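Local coordinates for protein glycoside hydrolase family 31 (Trueperella pyogenes, PDB 5I0F) that probably degrades cycloalternan by cleaving its glycosidic bonds through a covalent glycosyl-enzyme intermediate, at residues P25-S30 / L100-A105; P125-H130 / S156-H161; G285-M290 / Q642-G647; S535-F540 / V569-L574; P634-Q639 / Y671-E676. One frame throughout, in Å; residues are numbered along the deposited sequence.

Contact 1: residues P25-S30 / L100-A105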
# COMPACT_ATOMS: atom_id res chain seq x y z
N PRO A 25 20.17 11.80 -17.04
CA PRO A 25 20.79 11.41 -18.31
C PRO A 25 22.10 10.61 -18.14
O PRO A 25 22.91 10.93 -17.27
CB PRO A 25 21.05 12.76 -19.00
CG PRO A 25 20.05 13.68 -18.40
CD PRO A 25 19.96 13.26 -16.97
N ILE A 26 22.26 9.58 -18.98
CA ILE A 26 23.44 8.71 -18.95
C ILE A 26 24.18 8.87 -20.27
O ILE A 26 23.61 8.68 -21.34
CB ILE A 26 23.05 7.23 -18.66
CG1 ILE A 26 22.44 7.14 -17.25
CG2 ILE A 26 24.26 6.31 -18.77
CD1 ILE A 26 22.05 5.75 -16.81
N ALA A 27 25.46 9.24 -20.18
CA ALA A 27 26.33 9.39 -21.35
C ALA A 27 26.37 8.10 -22.17
O ALA A 27 26.39 7.00 -21.61
CB ALA A 27 27.75 9.77 -20.93
N GLY A 28 26.36 8.24 -23.49
CA GLY A 28 26.41 7.09 -24.41
C GLY A 28 25.09 6.37 -24.65
O GLY A 28 25.03 5.49 -25.50
N GLN A 29 24.03 6.72 -23.91
CA GLN A 29 22.70 6.14 -24.09
C GLN A 29 21.84 7.20 -24.78
O GLN A 29 22.25 8.35 -24.89
CB GLN A 29 22.05 5.82 -22.75
CG GLN A 29 22.65 4.66 -21.98
CD GLN A 29 21.76 4.21 -20.83
OE1 GLN A 29 20.62 4.69 -20.65
NE2 GLN A 29 22.26 3.28 -20.03
N SER A 30 20.64 6.81 -25.22
CA SER A 30 19.71 7.77 -25.81
C SER A 30 19.13 8.66 -24.71
O SER A 30 19.00 8.23 -23.55
CB SER A 30 18.58 7.07 -26.55
OG SER A 30 17.73 6.41 -25.62
N LEU A 100 24.24 10.09 -26.11
CA LEU A 100 24.48 11.35 -25.42
C LEU A 100 25.97 11.58 -25.17
O LEU A 100 26.61 10.76 -24.52
CB LEU A 100 23.74 11.36 -24.08
CG LEU A 100 23.75 12.68 -23.31
CD1 LEU A 100 22.95 13.75 -24.03
CD2 LEU A 100 23.20 12.44 -21.91
N PRO A 101 26.53 12.68 -25.69
CA PRO A 101 27.95 12.94 -25.40
C PRO A 101 28.22 13.09 -23.90
O PRO A 101 27.36 13.59 -23.16
CB PRO A 101 28.21 14.27 -26.12
CG PRO A 101 27.21 14.32 -27.22
CD PRO A 101 25.99 13.60 -26.71
N ASP A 102 29.40 12.66 -23.45
CA ASP A 102 29.81 12.83 -22.06
C ASP A 102 30.43 14.22 -21.86
O ASP A 102 31.59 14.35 -21.49
CB ASP A 102 30.79 11.71 -21.64
CG ASP A 102 30.95 11.60 -20.11
OD1 ASP A 102 30.36 12.40 -19.36
OD2 ASP A 102 31.67 10.69 -19.65
N GLN A 103 29.63 15.25 -22.11
CA GLN A 103 30.06 16.65 -21.94
C GLN A 103 28.89 17.38 -21.29
O GLN A 103 27.73 17.14 -21.65
CB GLN A 103 30.40 17.30 -23.29
CG GLN A 103 31.41 16.56 -24.14
CD GLN A 103 31.62 17.19 -25.51
OE1 GLN A 103 31.08 18.26 -25.81
NE2 GLN A 103 32.41 16.53 -26.36
N ASP A 104 29.18 18.26 -20.34
CA ASP A 104 28.14 19.07 -19.73
C ASP A 104 27.65 20.14 -20.71
O ASP A 104 28.40 20.60 -21.58
CB ASP A 104 28.61 19.72 -18.44
CG ASP A 104 28.88 18.71 -17.34
OD1 ASP A 104 28.49 17.53 -17.50
OD2 ASP A 104 29.50 19.10 -16.34
N ALA A 105 26.38 20.51 -20.56
CA ALA A 105 25.73 21.43 -21.49
C ALA A 105 24.62 22.17 -20.79
O ALA A 105 24.31 21.92 -19.62
CB ALA A 105 25.17 20.65 -22.68

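Contact 2: residues P125-H130 / S156-H161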
# COMPACT_ATOMS: atom_id res chain seq x y z
N PRO A 125 20.20 22.82 -17.02
CA PRO A 125 21.48 22.13 -17.09
C PRO A 125 21.35 20.70 -17.62
O PRO A 125 20.38 20.00 -17.31
CB PRO A 125 21.92 22.10 -15.63
CG PRO A 125 20.65 22.00 -14.87
CD PRO A 125 19.65 22.80 -15.65
N LEU A 126 22.35 20.27 -18.38
CA LEU A 126 22.50 18.88 -18.78
C LEU A 126 23.87 18.40 -18.29
O LEU A 126 24.92 18.90 -18.76
CB LEU A 126 22.39 18.76 -20.30
CG LEU A 126 22.52 17.36 -20.91
CD1 LEU A 126 21.51 16.40 -20.30
CD2 LEU A 126 22.35 17.42 -22.42
N THR A 127 23.87 17.49 -17.33
CA THR A 127 25.11 16.95 -16.76
C THR A 127 25.05 15.43 -16.81
O THR A 127 24.58 14.79 -15.87
CB THR A 127 25.34 17.41 -15.32
OG1 THR A 127 24.22 17.04 -14.52
CG2 THR A 127 25.52 18.90 -15.25
N PRO A 128 25.50 14.84 -17.93
CA PRO A 128 25.43 13.40 -18.10
C PRO A 128 26.22 12.64 -17.03
O PRO A 128 27.25 13.11 -16.54
CB PRO A 128 26.04 13.17 -19.48
CG PRO A 128 25.89 14.46 -20.19
CD PRO A 128 26.03 15.51 -19.13
N SER A 129 25.69 11.47 -16.69
CA SER A 129 26.26 10.58 -15.72
C SER A 129 26.89 9.36 -16.40
O SER A 129 26.58 9.04 -17.55
CB SER A 129 25.17 10.09 -14.75
OG SER A 129 24.71 11.15 -13.91
N HIS A 130 27.79 8.71 -15.67
CA HIS A 130 28.39 7.44 -16.09
C HIS A 130 28.61 6.57 -14.86
O HIS A 130 28.68 7.07 -13.74
CB HIS A 130 29.70 7.66 -16.87
CG HIS A 130 30.83 8.18 -16.04
ND1 HIS A 130 30.98 9.52 -15.75
CD2 HIS A 130 31.88 7.55 -15.47
CE1 HIS A 130 32.07 9.69 -15.03
NE2 HIS A 130 32.64 8.52 -14.85
N SER A 156 28.10 12.19 -11.96
CA SER A 156 28.21 13.30 -12.91
C SER A 156 29.04 14.40 -12.26
O SER A 156 29.49 14.24 -11.13
CB SER A 156 26.83 13.85 -13.27
OG SER A 156 26.24 14.50 -12.17
N SER A 157 29.23 15.50 -12.97
CA SER A 157 29.86 16.68 -12.37
C SER A 157 29.05 17.26 -11.21
O SER A 157 29.60 17.93 -10.36
CB SER A 157 30.10 17.75 -13.44
OG SER A 157 28.87 18.15 -14.02
N ALA A 158 27.74 17.01 -11.21
CA ALA A 158 26.85 17.41 -10.11
C ALA A 158 27.04 16.58 -8.83
O ALA A 158 26.92 17.11 -7.73
CB ALA A 158 25.39 17.36 -10.55
N GLY A 159 27.34 15.29 -8.96
CA GLY A 159 27.53 14.44 -7.78
C GLY A 159 27.27 12.98 -8.09
O GLY A 159 27.53 12.53 -9.21
N THR A 160 26.76 12.25 -7.09
CA THR A 160 26.57 10.80 -7.17
C THR A 160 25.09 10.48 -6.95
O THR A 160 24.53 10.82 -5.91
CB THR A 160 27.44 10.09 -6.10
OG1 THR A 160 28.78 10.58 -6.22
CG2 THR A 160 27.45 8.58 -6.29
N HIS A 161 24.47 9.87 -7.94
CA HIS A 161 23.00 9.79 -7.99
C HIS A 161 22.42 8.45 -7.56
O HIS A 161 21.35 8.42 -6.94
CB HIS A 161 22.50 10.14 -9.38
CG HIS A 161 23.08 11.41 -9.91
ND1 HIS A 161 22.66 12.65 -9.47
CD2 HIS A 161 24.08 11.64 -10.79
CE1 HIS A 161 23.36 13.59 -10.08
NE2 HIS A 161 24.23 13.00 -10.88
O HOH W 1 28.66 15.36 -15.74

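Contact 3: residues G285-M290 / Q642-G647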
# COMPACT_ATOMS: atom_id res chain seq x y z
N GLY A 285 11.04 -1.98 13.99
CA GLY A 285 9.99 -1.77 14.99
C GLY A 285 9.15 -3.04 15.01
O GLY A 285 9.12 -3.77 14.04
N ARG A 286 8.52 -3.31 16.14
CA ARG A 286 7.77 -4.56 16.34
C ARG A 286 6.27 -4.29 16.45
O ARG A 286 5.90 -3.24 16.89
CB ARG A 286 8.24 -5.24 17.62
CG ARG A 286 9.59 -5.91 17.47
CD ARG A 286 10.10 -6.46 18.79
NE ARG A 286 11.41 -7.08 18.58
CZ ARG A 286 11.63 -8.31 18.12
NH1 ARG A 286 10.62 -9.15 17.83
NH2 ARG A 286 12.88 -8.73 17.98
N PRO A 287 5.43 -5.28 16.08
CA PRO A 287 3.98 -5.10 16.29
C PRO A 287 3.62 -4.80 17.75
O PRO A 287 4.27 -5.29 18.67
CB PRO A 287 3.35 -6.43 15.84
CG PRO A 287 4.47 -7.34 15.48
CD PRO A 287 5.76 -6.58 15.49
N ALA A 288 2.60 -3.95 17.89
CA ALA A 288 2.04 -3.52 19.17
C ALA A 288 1.07 -4.57 19.73
O ALA A 288 0.51 -5.35 18.96
CB ALA A 288 1.27 -2.21 18.93
N GLU A 289 0.84 -4.56 21.04
CA GLU A 289 -0.28 -5.32 21.63
C GLU A 289 -1.63 -4.74 21.14
O GLU A 289 -1.77 -3.52 21.02
CB GLU A 289 -0.28 -5.25 23.15
CG GLU A 289 0.94 -5.85 23.87
CD GLU A 289 1.60 -4.86 24.80
OE1 GLU A 289 1.85 -5.15 25.95
OE2 GLU A 289 1.89 -3.74 24.34
N MET A 290 -2.60 -5.62 20.91
CA MET A 290 -3.92 -5.22 20.42
C MET A 290 -5.02 -5.81 21.27
O MET A 290 -4.82 -6.84 21.90
CB MET A 290 -4.10 -5.63 18.95
CG MET A 290 -3.33 -4.79 17.96
SD MET A 290 -4.03 -3.13 17.82
CE MET A 290 -2.66 -2.19 17.21
N GLN A 642 2.09 -14.91 21.61
CA GLN A 642 3.30 -15.67 21.32
C GLN A 642 4.12 -15.04 20.19
O GLN A 642 5.34 -14.94 20.31
CB GLN A 642 3.01 -17.15 21.02
CG GLN A 642 2.82 -17.99 22.27
CD GLN A 642 4.12 -18.16 23.04
OE1 GLN A 642 5.14 -18.57 22.48
NE2 GLN A 642 4.09 -17.83 24.34
N CYS A 643 3.46 -14.63 19.12
CA CYS A 643 4.14 -13.95 18.00
C CYS A 643 4.92 -12.69 18.41
O CYS A 643 5.96 -12.40 17.84
CB CYS A 643 3.16 -13.56 16.89
SG CYS A 643 2.45 -14.96 15.98
N LEU A 644 4.39 -11.94 19.37
CA LEU A 644 5.08 -10.74 19.84
C LEU A 644 6.36 -11.13 20.58
O LEU A 644 7.35 -10.40 20.48
CB LEU A 644 4.17 -9.91 20.77
CG LEU A 644 2.86 -9.33 20.20
CD1 LEU A 644 2.17 -8.43 21.23
CD2 LEU A 644 3.10 -8.58 18.92
N GLN A 645 6.33 -12.24 21.32
CA GLN A 645 7.55 -12.74 21.98
C GLN A 645 8.53 -13.37 20.98
O GLN A 645 9.70 -13.09 21.03
CB GLN A 645 7.27 -13.68 23.16
CG GLN A 645 8.60 -14.18 23.76
CD GLN A 645 8.70 -14.19 25.28
OE1 GLN A 645 8.24 -13.27 26.00
NE2 GLN A 645 9.40 -15.23 25.78
N THR A 646 8.04 -14.18 20.05
CA THR A 646 8.95 -14.94 19.18
C THR A 646 9.43 -14.17 17.96
O THR A 646 10.48 -14.50 17.41
CB THR A 646 8.30 -16.23 18.69
OG1 THR A 646 7.21 -15.91 17.80
CG2 THR A 646 7.81 -17.09 19.86
N GLY A 647 8.64 -13.21 17.48
CA GLY A 647 8.93 -12.49 16.24
C GLY A 647 8.38 -13.17 14.99
O GLY A 647 8.50 -12.63 13.89
O HOH W 2 7.75 -8.90 18.24
O HOH W 3 6.65 -7.03 20.36

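Contact 4: residues S535-F540 / V569-L574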
# COMPACT_ATOMS: atom_id res chain seq x y z
N SER A 535 -13.66 -8.72 -7.58
CA SER A 535 -14.18 -9.96 -7.04
C SER A 535 -13.93 -11.10 -8.00
O SER A 535 -14.85 -11.55 -8.72
CB SER A 535 -15.68 -9.85 -6.73
OG SER A 535 -15.91 -8.96 -5.64
N THR A 536 -12.69 -11.58 -7.98
CA THR A 536 -12.22 -12.64 -8.87
C THR A 536 -11.42 -13.72 -8.13
O THR A 536 -10.84 -13.45 -7.05
CB THR A 536 -11.32 -12.10 -9.99
OG1 THR A 536 -10.10 -11.59 -9.45
CG2 THR A 536 -12.03 -11.02 -10.82
N TRP A 537 -11.34 -14.90 -8.74
CA TRP A 537 -10.50 -15.97 -8.20
C TRP A 537 -9.01 -15.58 -8.20
O TRP A 537 -8.31 -15.88 -7.26
CB TRP A 537 -10.72 -17.30 -8.94
CG TRP A 537 -12.10 -17.81 -8.76
CD1 TRP A 537 -13.17 -17.58 -9.57
CD2 TRP A 537 -12.57 -18.62 -7.68
NE1 TRP A 537 -14.29 -18.21 -9.06
CE2 TRP A 537 -13.95 -18.85 -7.90
CE3 TRP A 537 -11.96 -19.18 -6.54
CZ2 TRP A 537 -14.73 -19.63 -7.03
CZ3 TRP A 537 -12.74 -19.96 -5.68
CH2 TRP A 537 -14.12 -20.17 -5.93
N GLU A 538 -8.55 -14.91 -9.26
CA GLU A 538 -7.16 -14.47 -9.31
C GLU A 538 -6.83 -13.49 -8.18
O GLU A 538 -5.76 -13.59 -7.56
CB GLU A 538 -6.79 -13.87 -10.69
CG GLU A 538 -5.31 -13.51 -10.86
CD GLU A 538 -4.33 -14.61 -10.40
OE1 GLU A 538 -4.53 -15.82 -10.75
OE2 GLU A 538 -3.37 -14.26 -9.64
N ALA A 539 -7.75 -12.58 -7.89
CA ALA A 539 -7.54 -11.64 -6.79
C ALA A 539 -7.50 -12.32 -5.41
O ALA A 539 -6.72 -11.92 -4.54
CB ALA A 539 -8.59 -10.54 -6.83
N PHE A 540 -8.34 -13.33 -5.23
CA PHE A 540 -8.33 -14.19 -4.04
C PHE A 540 -6.95 -14.83 -3.85
O PHE A 540 -6.33 -14.69 -2.79
CB PHE A 540 -9.47 -15.24 -4.20
CG PHE A 540 -9.62 -16.25 -3.09
CD1 PHE A 540 -9.04 -16.11 -1.84
CD2 PHE A 540 -10.41 -17.38 -3.33
CE1 PHE A 540 -9.24 -17.06 -0.85
CE2 PHE A 540 -10.63 -18.33 -2.33
CZ PHE A 540 -10.02 -18.18 -1.10
N VAL A 569 -21.47 -7.98 -7.03
CA VAL A 569 -21.12 -8.91 -5.93
C VAL A 569 -20.41 -10.18 -6.48
O VAL A 569 -20.68 -10.62 -7.59
CB VAL A 569 -22.33 -9.30 -5.06
CG1 VAL A 569 -22.98 -8.06 -4.44
CG2 VAL A 569 -23.36 -10.10 -5.83
N PRO A 570 -19.49 -10.77 -5.68
CA PRO A 570 -18.86 -12.00 -6.09
C PRO A 570 -19.89 -13.10 -6.31
O PRO A 570 -20.92 -13.11 -5.63
CB PRO A 570 -17.95 -12.34 -4.90
CG PRO A 570 -18.55 -11.63 -3.76
CD PRO A 570 -19.04 -10.36 -4.34
N GLU A 571 -19.61 -13.99 -7.26
CA GLU A 571 -20.44 -15.19 -7.46
C GLU A 571 -20.47 -15.98 -6.15
O GLU A 571 -19.52 -15.90 -5.35
CB GLU A 571 -19.89 -16.05 -8.62
CG GLU A 571 -18.65 -16.91 -8.28
CD GLU A 571 -18.30 -17.94 -9.34
OE1 GLU A 571 -17.11 -18.04 -9.74
OE2 GLU A 571 -19.21 -18.69 -9.77
N ALA A 572 -21.53 -16.76 -5.95
CA ALA A 572 -21.76 -17.41 -4.65
C ALA A 572 -20.56 -18.26 -4.23
O ALA A 572 -20.16 -18.23 -3.08
CB ALA A 572 -23.03 -18.26 -4.67
N GLU A 573 -20.01 -19.03 -5.16
CA GLU A 573 -18.94 -19.96 -4.85
C GLU A 573 -17.67 -19.26 -4.36
O GLU A 573 -16.99 -19.74 -3.45
CB GLU A 573 -18.62 -20.83 -6.08
CG GLU A 573 -17.71 -22.00 -5.76
CD GLU A 573 -17.39 -22.86 -6.97
OE1 GLU A 573 -16.78 -23.92 -6.78
OE2 GLU A 573 -17.69 -22.45 -8.13
N LEU A 574 -17.35 -18.13 -4.99
CA LEU A 574 -16.21 -17.33 -4.57
C LEU A 574 -16.44 -16.75 -3.20
O LEU A 574 -15.55 -16.80 -2.35
CB LEU A 574 -15.92 -16.21 -5.60
CG LEU A 574 -14.81 -15.22 -5.23
CD1 LEU A 574 -13.48 -15.92 -4.96
CD2 LEU A 574 -14.71 -14.20 -6.33

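Contact 5: residues P634-Q639 / Y671-E676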
# COMPACT_ATOMS: atom_id res chain seq x y z
N PRO A 634 -9.87 -17.34 21.21
CA PRO A 634 -8.82 -17.60 22.22
C PRO A 634 -7.50 -18.04 21.58
O PRO A 634 -6.45 -17.67 22.07
CB PRO A 634 -9.39 -18.72 23.09
CG PRO A 634 -10.79 -18.95 22.64
CD PRO A 634 -11.09 -18.15 21.43
N TYR A 635 -7.57 -18.82 20.51
CA TYR A 635 -6.38 -19.23 19.76
C TYR A 635 -5.67 -18.02 19.11
O TYR A 635 -4.44 -17.91 19.18
CB TYR A 635 -6.76 -20.26 18.68
CG TYR A 635 -5.58 -20.78 17.90
CD1 TYR A 635 -4.69 -21.72 18.45
CD2 TYR A 635 -5.33 -20.34 16.60
CE1 TYR A 635 -3.60 -22.20 17.74
CE2 TYR A 635 -4.24 -20.81 15.87
CZ TYR A 635 -3.37 -21.73 16.44
OH TYR A 635 -2.30 -22.15 15.70
N LEU A 636 -6.43 -17.16 18.45
CA LEU A 636 -5.87 -15.97 17.81
C LEU A 636 -5.20 -15.06 18.85
O LEU A 636 -4.10 -14.56 18.62
CB LEU A 636 -6.94 -15.19 17.06
CG LEU A 636 -7.52 -15.84 15.80
CD1 LEU A 636 -8.80 -15.15 15.34
CD2 LEU A 636 -6.50 -15.82 14.68
N VAL A 637 -5.87 -14.85 19.98
CA VAL A 637 -5.33 -14.03 21.06
C VAL A 637 -4.01 -14.63 21.60
O VAL A 637 -3.01 -13.90 21.74
CB VAL A 637 -6.35 -13.82 22.20
CG1 VAL A 637 -5.71 -13.22 23.45
CG2 VAL A 637 -7.49 -12.93 21.75
N ALA A 638 -4.01 -15.92 21.91
CA ALA A 638 -2.81 -16.55 22.49
C ALA A 638 -1.64 -16.62 21.48
O ALA A 638 -0.49 -16.33 21.84
CB ALA A 638 -3.12 -17.94 23.04
N GLN A 639 -1.94 -16.98 20.23
CA GLN A 639 -0.88 -17.12 19.22
C GLN A 639 -0.27 -15.76 18.87
O GLN A 639 0.95 -15.66 18.67
CB GLN A 639 -1.40 -17.81 17.97
CG GLN A 639 -1.75 -19.28 18.19
CD GLN A 639 -0.51 -20.10 18.53
OE1 GLN A 639 0.53 -19.96 17.89
NE2 GLN A 639 -0.63 -20.94 19.54
N TYR A 671 -0.41 -22.13 4.39
CA TYR A 671 0.28 -21.39 5.41
C TYR A 671 -0.15 -21.87 6.79
O TYR A 671 -1.20 -22.48 6.93
CB TYR A 671 -0.01 -19.89 5.25
CG TYR A 671 -1.46 -19.51 5.41
CD1 TYR A 671 -2.35 -19.54 4.32
CD2 TYR A 671 -1.96 -19.12 6.66
CE1 TYR A 671 -3.68 -19.20 4.47
CE2 TYR A 671 -3.28 -18.76 6.82
CZ TYR A 671 -4.14 -18.80 5.73
OH TYR A 671 -5.48 -18.48 5.89
N MET A 672 0.68 -21.56 7.77
CA MET A 672 0.35 -21.82 9.15
C MET A 672 -0.40 -20.59 9.70
O MET A 672 -0.06 -19.44 9.38
CB MET A 672 1.62 -22.10 9.97
CG MET A 672 2.43 -23.31 9.51
SD MET A 672 1.52 -24.87 9.65
CE MET A 672 1.22 -24.97 11.41
N LEU A 673 -1.42 -20.85 10.51
CA LEU A 673 -2.06 -19.82 11.30
C LEU A 673 -1.62 -20.08 12.71
O LEU A 673 -2.14 -20.99 13.35
CB LEU A 673 -3.59 -19.88 11.19
CG LEU A 673 -4.31 -18.73 11.91
CD1 LEU A 673 -4.03 -17.40 11.23
CD2 LEU A 673 -5.80 -19.00 11.97
N GLY A 674 -0.64 -19.31 13.18
CA GLY A 674 0.04 -19.63 14.44
C GLY A 674 0.82 -20.94 14.36
O GLY A 674 1.14 -21.43 13.28
N ASP A 675 1.15 -21.49 15.52
CA ASP A 675 1.96 -22.71 15.61
C ASP A 675 1.23 -23.97 15.21
O ASP A 675 1.87 -24.92 14.80
CB ASP A 675 2.44 -22.96 17.04
CG ASP A 675 3.47 -21.97 17.51
OD1 ASP A 675 3.99 -21.15 16.75
OD2 ASP A 675 3.81 -22.07 18.70
N GLU A 676 -0.09 -24.02 15.37
CA GLU A 676 -0.78 -25.31 15.41
C GLU A 676 -1.64 -25.68 14.19
O GLU A 676 -1.90 -26.87 13.96
CB GLU A 676 -1.65 -25.40 16.68
CG GLU A 676 -0.91 -25.11 17.98
CD GLU A 676 0.27 -26.04 18.26
OE1 GLU A 676 0.26 -27.21 17.81
OE2 GLU A 676 1.24 -25.62 18.93
O HOH W 4 1.47 -22.99 20.29

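Contact 1: residues P25-S30 / L100-A105
Gly28 and Gln29 hold Leu100 by two backbone hydrogen bonds. They belong to a type II beta turn, Ile26 to Gln29, in the N-terminal beta domain. Gly28, with its positive phi, takes the third position of the turn. Gly28 N gives a nearly straight bond to Leu100 O, 2.7 Å long (168° at the hydrogen), on a lone pair in the carbonyl plane. In return Leu100 N donates to Gln29 O at 2.9 Å, tilted from that carbonyl plane. Leu100 O takes a further, softer contact from Ala27 CA at 3.5 Å. The packed side of the contact is built on the Leu100 side chain. CG stands anti to the backbone N (chi1 -173°), beside the carbonyl carbon. Leu100 CD2 meets Pro25 CB at 3.6 Å and also touches Ile26 O. Leu31, Leu126 and Pro128 close round the same leucine from neighbouring strands and loops. The other side is looser and faces solvent. It holds the end of the Gln29 side chain, which leads off from the loop 100-105, and the exposed Asp102. Gly28 O is hydrogen-bonded to His99 ND1. Asp102 sits at the centre of an inverse gamma turn. Here Ala27 CB rests on Asp102 CB at 3.7 Å.

Contact 2: residues P125-H130 / S156-H161
Ser156 OG is gripped by three groups of its own loop while the CB beneath it packs on residues 127-129. The shortest bond of Ser156 OG runs to His161 NE2, 2.8 Å away, and either atom could be the donor. Ala158 N and Gly159 N add weak bonds to the same oxygen. OG stands between the backbone N and the carbonyl carbon (chi1 69°), while CB turns to the other segment. There Ser156 CB meets Pro128 O at 3.4 Å and Ser129 OG at 3.5 Å. Ser129 OG also approaches the histidine ring obliquely, 3.2 Å from His161 CD2. No direct hydrogen bond joins the segments. A water does so instead, donating to Pro128 O at 2.8 Å and accepting from Ser157 N at the same length. At the exposed end, Thr127 CG2 rests 3.6 Å from Ser157 OG, whose hydroxyl is bonded to Asp104 OD2. Backbone bonds tie Ser129 to Pro25 and Ala27, and His130 to Val155. The arrangement is that of a tight beta hairpin, closed by Ser156 N bonding to Gly159 O at 2.8 Å. It connects strands 152-155 and 160-168, and it packs where the chain passes from one antiparallel sheet into the next.

Contact 3: residues G285-M290 / Q642-G647
Arg286 reaches Leu644 through a water, with no direct hydrogen bond. Its chain is extended from CG to NE, and the guanidinium lies beside the last turn of the helix. There Arg286 NH1 gives a hydrogen to the water at 2.9 Å, near the guanidinium plane. The water in turn donates to Leu644 O at 2.7 Å, a carbonyl in the last turn of helix 617-646. The negative end of the helix probably suits the arginine charge. Gly647 CA lies at the guanidinium edge, 4.1 Å from Arg286 NH1. The strongest partner of the arginine is Asp282, a salt bridge to NH2, and Asn278 OD1 also takes a bond from NH1. Pro287 comes next and makes the closest packing. Leu644 CD2 lies 3.5 Å from Pro287 O and 3.8 Å from Pro287 CB, the two side chains sliding past each other in opposite directions. This loop leads from helix 273-284 into strand 297-300, the first strand of the TIM barrel, while helix 617-646 comes later, after strand 587-590 and helix 606-613. Leu556 covers both Pro287 and Leu644. Ala288 turns its CB from the helix, and its O bonds to Tyr557 OH. Glu289 crosses Leu644 at about a right angle, Glu289 CG 3.9 Å from Leu644 CD1.

Contact 4: residues S535-F540 / V569-L574
Trp537 packs its ring on Leu574, the two side chains running past each other in opposite directions. From CB, CG stands anti to the carbonyl carbon (chi1 -64°). Beyond it Trp537 CD1 comes 4.0 Å from Glu571 OE1. Trp537 NE1 makes the polar bond, donating to Glu571 OE1 at 2.9 Å with 163° at the hydrogen. The oxygen lies near the ring plane and is met on its anti side. Ring and carboxylate stand 78° apart. CD2 and CE3 lie against Leu574 CD1. Trp537 CZ2 touches Leu574 N at 3.6 Å, and Trp537 CH2 at the far rim is 3.8 Å from Glu573 O. Both carbons also touch Glu573 CG. Leu574 CD1 sits over one face in a CH-pi contact, 3.9 Å from the centroid of the Trp537 six-membered ring. Leu574 CD1 also meets Phe540 CD2 at 3.8 Å. Beside the tryptophan, Ser535 CB packs on Pro570 CB at 3.8 Å, while Ser535 OG bonds to Ala563 O and Arg604 NH2. Thr536 OG1 caps the first helix by accepting from Ala539 N. The two helices, 537-551 and 572-583, follow the sixth and seventh barrel strands. Their N-terminal turns meet here side by side, as neighbouring outer helices do in a (beta/alpha)8 barrel.

Contact 5: residues P634-Q639 / Y671-E676
The Tyr635 ring has Gln639 CG over one face, 3.4 Å above its plane and offset toward the rim. Leu673 O and Glu676 CG lie at its edge. The ring joins the long helix 617-646 that follows the TIM barrel to the turn between strands 671-673 and 677-679 of the C-terminal beta domain. CG of the tyrosine stands anti to the backbone N (chi1 -177°), and the ring points into that turn. Its hydroxyl bridges two backbone groups. Tyr635 OH donates to Leu673 O at 2.6 Å, in the carbonyl plane, and accepts from Glu676 N at 2.9 Å. Gln639, one helical turn on, is bent at chi2. Gln639 OE1 accepts from Asp675 N at 2.9 Å, the bond being 167° at the hydrogen but with the donor above the amide plane. Gly674, at positive phi, has no side chain between these two grips, and Gly674 CA lies 3.5 Å from Gln639 OE1. Leu636 CD2 adds an apolar contact with Leu673 CD2 at 4.2 Å. Asp675 OD1 forms a salt bridge with Arg652, and Glu676 OE2 one with Arg728. One water links the polar ends, accepting from Gln639 NE2 and donating to Asp675 OD2 and Glu676 OE2, each at 3.0 Å.

From the N terminus, contact 1 closes the first loop, fixing a turn before strand 31-37 to the chain that leads into strand 105-113. Contact 2 follows in series and joins the chain just after strand 118-126 to the hairpin turn before strand 160-168. The two touch. Asp104 OD2 to Ser157 OG links the loop before strand 105-113 to the hairpin of the second sheet, while Ala105 N to Leu126 O lies within the first sheet. Contact 3 closes a far longer loop, spanning the TIM barrel. Contact 4 falls within that span and pairs two barrel helices. Contact 5 crosses contact 3, their segments alternating; both use helix 617-646. It ties the barrel to the C-terminal domain.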